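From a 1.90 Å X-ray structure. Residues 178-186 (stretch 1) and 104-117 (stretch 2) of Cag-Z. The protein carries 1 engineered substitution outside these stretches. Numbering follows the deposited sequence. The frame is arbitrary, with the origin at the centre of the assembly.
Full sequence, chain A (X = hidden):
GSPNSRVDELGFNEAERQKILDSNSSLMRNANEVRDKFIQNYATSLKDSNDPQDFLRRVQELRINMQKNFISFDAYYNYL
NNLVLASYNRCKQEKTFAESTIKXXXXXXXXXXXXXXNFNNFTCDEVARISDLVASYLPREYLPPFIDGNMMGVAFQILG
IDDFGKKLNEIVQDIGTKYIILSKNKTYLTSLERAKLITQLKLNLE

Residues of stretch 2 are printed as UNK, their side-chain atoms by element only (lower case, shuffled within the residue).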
# COMPACT_ATOMS: atom_id res chain seq x y z
N LYS A 178 9.24 13.01 0.37
CA LYS A 178 10.53 12.40 0.07
C LYS A 178 10.85 12.63 -1.40
O LYS A 178 12.00 12.75 -1.81
CB LYS A 178 10.53 10.93 0.44
CG LYS A 178 10.72 10.64 1.93
CD LYS A 178 10.51 9.16 2.22
CE LYS A 178 11.31 8.69 3.43
NZ LYS A 178 10.56 8.92 4.70
N TYR A 179 9.79 12.70 -2.20
CA TYR A 179 9.93 13.02 -3.62
C TYR A 179 10.51 14.43 -3.76
O TYR A 179 11.40 14.65 -4.57
CB TYR A 179 8.60 12.93 -4.36
CG TYR A 179 8.67 13.45 -5.78
CD1 TYR A 179 8.24 14.73 -6.12
CD2 TYR A 179 9.17 12.64 -6.79
CE1 TYR A 179 8.31 15.18 -7.42
CE2 TYR A 179 9.24 13.08 -8.10
CZ TYR A 179 8.81 14.35 -8.40
OH TYR A 179 8.88 14.80 -9.70
N ILE A 180 9.95 15.35 -2.98
CA ILE A 180 10.45 16.72 -2.95
C ILE A 180 11.96 16.69 -2.76
O ILE A 180 12.74 17.17 -3.57
CB ILE A 180 9.82 17.54 -1.81
CG1 ILE A 180 8.34 17.87 -2.04
CG2 ILE A 180 10.60 18.81 -1.55
CD1 ILE A 180 7.84 17.44 -3.40
N ILE A 181 12.34 16.08 -1.64
CA ILE A 181 13.75 15.98 -1.28
C ILE A 181 14.58 15.41 -2.42
O ILE A 181 15.54 16.03 -2.87
CB ILE A 181 13.92 15.14 -0.00
CG1 ILE A 181 13.14 15.67 1.20
CG2 ILE A 181 15.39 14.98 0.35
CD1 ILE A 181 13.58 15.02 2.50
N LEU A 182 14.22 14.22 -2.90
CA LEU A 182 15.02 13.51 -3.89
C LEU A 182 15.09 14.23 -5.22
O LEU A 182 16.02 14.04 -6.01
CB LEU A 182 14.42 12.12 -4.12
CG LEU A 182 14.73 11.08 -3.04
CD1 LEU A 182 13.99 9.77 -3.33
CD2 LEU A 182 16.22 10.81 -2.95
N SER A 183 14.10 15.07 -5.52
CA SER A 183 14.09 15.65 -6.85
C SER A 183 14.75 17.02 -6.93
O SER A 183 14.80 17.58 -8.03
CB SER A 183 12.63 15.77 -7.32
OG SER A 183 11.95 16.72 -6.52
N LYS A 184 15.23 17.54 -5.80
CA LYS A 184 15.76 18.88 -5.65
C LYS A 184 16.60 19.35 -6.84
O LYS A 184 17.73 18.93 -7.01
CB LYS A 184 16.64 18.99 -4.38
CG LYS A 184 17.49 20.25 -4.41
CD LYS A 184 16.61 21.48 -4.34
CE LYS A 184 15.86 21.55 -3.02
NZ LYS A 184 16.50 22.48 -2.05
N ASN A 185 16.00 20.22 -7.64
CA ASN A 185 16.59 20.76 -8.85
C ASN A 185 18.08 21.08 -8.68
O ASN A 185 18.60 21.13 -7.54
CB ASN A 185 15.81 22.04 -9.27
CG ASN A 185 14.33 21.73 -9.49
OD1 ASN A 185 13.96 21.13 -10.50
ND2 ASN A 185 13.49 22.15 -8.55
N LYS A 186 18.76 21.30 -9.80
CA LYS A 186 20.17 21.64 -9.91
C LYS A 186 20.38 23.14 -10.09
O LYS A 186 20.22 23.64 -11.23
CB LYS A 186 20.81 20.87 -11.09
CG LYS A 186 21.64 19.67 -10.67
CD LYS A 186 20.95 19.02 -9.32
CE LYS A 186 22.03 18.20 -8.60
NZ LYS A 186 21.94 16.73 -8.85
N UNK A 104 28.40 17.32 -16.03
CA UNK A 104 27.43 18.14 -16.76
C UNK A 104 26.13 18.26 -15.97
O UNK A 104 25.45 17.25 -15.74
o UNK A 104 25.22 18.76 -18.75
n UNK A 104 26.97 18.86 -20.16
c UNK A 104 26.37 18.45 -19.05
c UNK A 104 27.18 17.54 -18.14
N UNK A 105 25.81 19.47 -15.56
CA UNK A 105 24.65 19.81 -14.76
C UNK A 105 23.35 19.36 -15.41
O UNK A 105 22.42 18.90 -14.74
c UNK A 105 24.63 21.32 -14.48
c UNK A 105 26.06 23.13 -13.38
o UNK A 105 27.14 23.36 -13.98
c UNK A 105 25.52 21.71 -13.31
o UNK A 105 25.41 24.06 -12.84
N UNK A 106 23.23 19.47 -16.73
CA UNK A 106 21.99 19.02 -17.37
C UNK A 106 21.90 17.50 -17.39
O UNK A 106 20.84 16.89 -17.18
c UNK A 106 21.91 19.59 -18.78
c UNK A 106 21.35 21.44 -20.37
c UNK A 106 21.72 21.10 -18.93
c UNK A 106 22.96 21.88 -18.50
N UNK A 107 23.02 16.83 -17.65
CA UNK A 107 23.06 15.38 -17.60
C UNK A 107 22.74 14.92 -16.17
O UNK A 107 22.22 13.82 -15.95
o UNK A 107 24.71 15.23 -19.38
c UNK A 107 24.43 14.83 -18.03
c UNK A 107 24.46 13.31 -18.01
N UNK A 108 23.06 15.76 -15.19
CA UNK A 108 22.88 15.33 -13.80
C UNK A 108 21.38 15.40 -13.48
O UNK A 108 20.85 14.58 -12.72
c UNK A 108 23.73 16.14 -12.83
c UNK A 108 24.38 17.03 -10.58
c UNK A 108 23.48 16.05 -11.33
c UNK A 108 23.70 14.65 -10.79
N UNK A 109 20.75 16.38 -14.12
CA UNK A 109 19.30 16.52 -14.08
C UNK A 109 18.63 15.28 -14.64
O UNK A 109 17.64 14.82 -14.07
N UNK A 110 19.18 14.73 -15.72
CA UNK A 110 18.65 13.51 -16.31
C UNK A 110 18.48 12.43 -15.24
O UNK A 110 17.46 11.74 -15.17
o UNK A 110 17.90 12.80 -20.25
c UNK A 110 19.55 12.96 -17.41
c UNK A 110 18.13 13.64 -19.36
o UNK A 110 17.29 14.46 -18.95
c UNK A 110 19.51 13.68 -18.74
N UNK A 111 19.53 12.29 -14.43
CA UNK A 111 19.61 11.20 -13.47
C UNK A 111 18.80 11.52 -12.22
O UNK A 111 18.19 10.63 -11.63
c UNK A 111 21.62 8.66 -14.14
c UNK A 111 22.27 7.84 -15.04
c UNK A 111 23.30 9.78 -15.98
c UNK A 111 22.64 10.58 -15.07
c UNK A 111 23.13 8.40 -15.97
c UNK A 111 21.79 10.03 -14.13
c UNK A 111 21.07 10.91 -13.12
N UNK A 112 18.80 12.78 -11.82
CA UNK A 112 18.03 13.17 -10.63
C UNK A 112 16.55 13.06 -10.92
O UNK A 112 15.77 12.60 -10.08
c UNK A 112 19.69 14.48 -9.31
c UNK A 112 17.34 15.33 -9.46
c UNK A 112 18.45 14.59 -10.19
N UNK A 113 16.12 13.44 -12.12
CA UNK A 113 14.72 13.26 -12.50
C UNK A 113 14.33 11.79 -12.63
O UNK A 113 13.24 11.40 -12.22
c UNK A 113 14.45 14.00 -13.80
N UNK A 114 15.19 10.96 -13.21
CA UNK A 114 14.85 9.55 -13.37
C UNK A 114 14.71 8.87 -12.02
O UNK A 114 13.79 8.09 -11.78
o UNK A 114 13.94 7.75 -15.86
c UNK A 114 14.76 6.91 -15.42
c UNK A 114 15.92 8.82 -14.19
c UNK A 114 15.71 7.32 -14.33
o UNK A 114 14.81 5.74 -15.86
N UNK A 115 15.66 9.18 -11.14
CA UNK A 115 15.75 8.54 -9.84
C UNK A 115 14.53 8.85 -8.98
O UNK A 115 13.96 7.97 -8.34
c UNK A 115 18.27 8.19 -9.49
c UNK A 115 17.02 9.00 -9.11
c UNK A 115 16.81 9.01 -7.60
c UNK A 115 19.56 8.80 -8.99
N UNK A 116 14.13 10.12 -8.95
CA UNK A 116 13.01 10.50 -8.10
C UNK A 116 11.68 10.08 -8.70
O UNK A 116 10.75 9.72 -7.97
o UNK A 116 12.90 12.72 -9.07
c UNK A 116 13.07 12.01 -7.85
N UNK A 117 11.55 10.12 -10.02
CA UNK A 117 10.36 9.71 -10.74
C UNK A 117 10.12 8.20 -10.57
O UNK A 117 8.98 7.76 -10.53
c UNK A 117 10.25 11.44 -12.63
c UNK A 117 10.43 10.00 -12.23
o UNK A 117 9.73 12.26 -11.85
o UNK A 117 10.63 11.77 -13.77

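Position 104 has two side-chain carbons, the second carrying one oxygen and one nitrogen. It does not reach stretch 1. This is Asn-104. It caps the helix that follows: OD1 of Asn-104 accepts from N of residue 107 at 3.1 Å. OD1 of Asn-104 also accepts, weakly, from N of residue 106 at 2.9 Å.

Position 105 has three carbons, the last with two oxygens: Glu-105. Its backbone O lies 4.2 Å from Lys-186 CG.

Position 106 has four carbons, forked at the second, and points away from stretch 1. It is Leu-106.

Position 107 has one carbon bearing an oxygen and a carbon. It is Thr-107, out of reach.

Position 108 again has four carbons forked at the second, but points toward stretch 1. This is Leu-108. Its CG is 3.0 Å from Lys-186 NZ, very close for a carbon and a nitrogen, and Lys-186 is poorly ordered.

Position 109 has no side-chain atoms: Gly-109.

Position 110 has three carbons ending in two oxygens. It is Glu-110, out of reach.

Position 111 has one carbon, then a six-carbon ring without oxygen. It is Phe-111, out of reach.

Position 112 has one carbon carrying two more: Val-112. It points toward stretch 1. CG1 is 3.7 Å from Ser-183 O and 3.9 Å from Leu-182 O; CG2 is 3.2 Å from Lys-186 NZ.

Position 113 has a single carbon, directed away: Ala-113.

Position 114 has three carbons, the third with two oxygens. It is Glu-114, out of reach.

Position 115 has four carbons forked at the first, one arm two carbons long. This is Ile-115, set sideways.

Position 116 has one carbon, then one oxygen: Ser-116. Its CB is 4.0 Å from Leu-182 CB, and its OG is 3.5 Å from Ser-183 CB. OG donates to Val-112 O at 3.0 Å, so the hydroxyl is satisfied within its own helix.

Position 117 has two carbons, the second with two oxygens: Asp-117. Its CB points away, yet OD1 accepts a weak hydrogen bond from Tyr-179 OH at 3.4 Å.

The two helices run nearly antiparallel, at 162°, with axes 8.9 Å apart at closest approach. The small Ser-116 faces Ser-183, and their CA atoms are 5.4 Å apart. Val-112 packs against the backbone where stretch 1 turns. Beyond it, Lys-186 lies over Leu-108. At the other end, Tyr-179 presents its ring edge to Ser-116 O and Asp-117 OD1. Packing dominates; the weak tyrosine bond is the only hydrogen bond across the contact.

Stretch 2 (104-117) NELTLGEFVAEISD
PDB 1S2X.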